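Glial cell-derived neurotrophic factor (Rattus norvegicus, PDB 1AGQ) is a secreted cystine-knot growth factor of the TGF-beta superfamily that acts as a neurotrophic factor, supporting neurons through cell-surface receptors. Local coordinates at residues F114-D117 and S118-H122. Numbering follows the deposited sequence.
Sequences FLDD and SLVYH
Phe114 and His122 pair antiparallel through two backbone hydrogen bonds, Phe114 N to His122 O (3.0 Å) and His122 N to Phe114 O (2.9 Å), at the end of the hairpin formed by strands 112-115 and 121-124. Asp116 N to Val120 O adds a third rung, and a type I turn from Asp116 to Leu119 reverses the chain, closed by Leu119 N on Asp116 O.

The Asp116 carboxylate divides its work. With CG set between backbone N and carbonyl carbon (chi1 68°), it reaches across the turn to later residues; OD1 accepts Val120 N at 2.8 Å and, weakly, Ser118 N, while OD2 takes His122 NE2 at 3.0 Å. OD2 lies in the imidazole plane, whereas NE2 approaches from above the carboxylate plane.

On the sheet face carrying Phe114 and His122, His122 CB sits over the Phe114 ring in a CH-pi contact, 3.8 Å from CZ, and Tyr58 meets both rings edge-to-face; on the opposite face Leu115 CD2 packs against Tyr121 CB (3.7 Å).

Were Asp116 an alanine, Val120 N and His122 NE2 would probably lose their acceptor and the imidazole turn more freely. One carboxylate thus ties turn to strand, and its charge may favour a protonated His122.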
loop_
_atom_site.group_PDB
_atom_site.type_symbol
_atom_site.label_atom_id
_atom_site.label_comp_id
_atom_site.label_asym_id
_atom_site.label_seq_id
_atom_site.Cartn_x
_atom_site.Cartn_y
_atom_site.Cartn_z
ATOM N N PHE B 114 -13.329 -8.153 26.616
ATOM C CA PHE B 114 -13.365 -9.582 26.909
ATOM C C PHE B 114 -13.327 -9.799 28.406
ATOM O O PHE B 114 -12.977 -8.892 29.182
ATOM C CB PHE B 114 -12.195 -10.335 26.227
ATOM C CG PHE B 114 -10.833 -9.947 26.732
ATOM C CD1 PHE B 114 -10.167 -8.840 26.204
ATOM C CD2 PHE B 114 -10.213 -10.680 27.748
ATOM C CE1 PHE B 114 -8.912 -8.469 26.679
ATOM C CE2 PHE B 114 -8.953 -10.311 28.226
ATOM C CZ PHE B 114 -8.305 -9.205 27.689
ATOM N N LEU B 115 -13.738 -10.990 28.822
ATOM C CA LEU B 115 -13.694 -11.327 30.228
ATOM C C LEU B 115 -12.531 -12.312 30.320
ATOM O O LEU B 115 -12.382 -13.192 29.456
ATOM C CB LEU B 115 -15.022 -11.955 30.696
ATOM C CG LEU B 115 -16.320 -11.127 30.581
ATOM C CD1 LEU B 115 -17.482 -11.906 31.187
ATOM C CD2 LEU B 115 -16.172 -9.789 31.296
ATOM N N ASP B 116 -11.674 -12.134 31.321
ATOM C CA ASP B 116 -10.543 -13.039 31.466
ATOM C C ASP B 116 -10.995 -14.306 32.165
ATOM O O ASP B 116 -12.191 -14.486 32.421
ATOM C CB ASP B 116 -9.394 -12.367 32.215
ATOM C CG ASP B 116 -9.699 -12.093 33.681
ATOM O OD1 ASP B 116 -10.719 -12.579 34.217
ATOM O OD2 ASP B 116 -8.889 -11.365 34.300
ATOM N N ASP B 117 -10.040 -15.185 32.466
ATOM C CA ASP B 117 -10.343 -16.455 33.115
ATOM C C ASP B 117 -11.091 -16.299 34.435
ATOM O O ASP B 117 -11.846 -17.192 34.835
ATOM C CB ASP B 117 -9.054 -17.256 33.307
ATOM C CG ASP B 117 -8.570 -17.881 32.015
ATOM O OD1 ASP B 117 -9.403 -18.128 31.118
ATOM O OD2 ASP B 117 -7.348 -18.129 31.894
ATOM N N SER B 118 -10.891 -15.173 35.111
ATOM C CA SER B 118 -11.579 -14.921 36.379
ATOM C C SER B 118 -12.837 -14.071 36.188
ATOM O O SER B 118 -13.367 -13.494 37.143
ATOM C CB SER B 118 -10.649 -14.209 37.352
ATOM O OG SER B 118 -9.534 -15.016 37.658
ATOM N N LEU B 119 -13.303 -13.991 34.947
ATOM C CA LEU B 119 -14.486 -13.210 34.610
ATOM C C LEU B 119 -14.327 -11.691 34.802
ATOM O O LEU B 119 -15.316 -10.943 34.822
ATOM C CB LEU B 119 -15.689 -13.734 35.395
ATOM C CG LEU B 119 -16.706 -14.571 34.600
ATOM C CD1 LEU B 119 -16.045 -15.351 33.480
ATOM C CD2 LEU B 119 -17.407 -15.511 35.543
ATOM N N VAL B 120 -13.086 -11.238 34.940
ATOM C CA VAL B 120 -12.799 -9.819 35.089
ATOM C C VAL B 120 -12.860 -9.178 33.692
ATOM O O VAL B 120 -12.276 -9.680 32.722
ATOM C CB VAL B 120 -11.404 -9.570 35.686
ATOM C CG1 VAL B 120 -11.020 -8.096 35.538
ATOM C CG2 VAL B 120 -11.392 -9.992 37.150
ATOM N N TYR B 121 -13.594 -8.079 33.602
ATOM C CA TYR B 121 -13.769 -7.364 32.347
ATOM C C TYR B 121 -12.541 -6.521 32.007
ATOM O O TYR B 121 -11.984 -5.842 32.868
ATOM C CB TYR B 121 -15.003 -6.457 32.437
ATOM C CG TYR B 121 -15.185 -5.554 31.236
ATOM C CD1 TYR B 121 -14.497 -4.344 31.142
ATOM C CD2 TYR B 121 -16.048 -5.896 30.209
ATOM C CE1 TYR B 121 -14.678 -3.505 30.038
ATOM C CE2 TYR B 121 -16.235 -5.073 29.115
ATOM C CZ TYR B 121 -15.546 -3.878 29.040
ATOM O OH TYR B 121 -15.756 -3.059 27.945
ATOM N N HIS B 122 -12.117 -6.580 30.745
ATOM C CA HIS B 122 -10.969 -5.817 30.275
ATOM C C HIS B 122 -11.271 -5.300 28.884
ATOM O O HIS B 122 -12.009 -5.934 28.122
ATOM C CB HIS B 122 -9.730 -6.701 30.158
ATOM C CG HIS B 122 -9.273 -7.286 31.449
ATOM N ND1 HIS B 122 -8.634 -6.542 32.418
ATOM C CD2 HIS B 122 -9.295 -8.560 31.905
ATOM C CE1 HIS B 122 -8.286 -7.337 33.418
ATOM N NE2 HIS B 122 -8.677 -8.565 33.128
#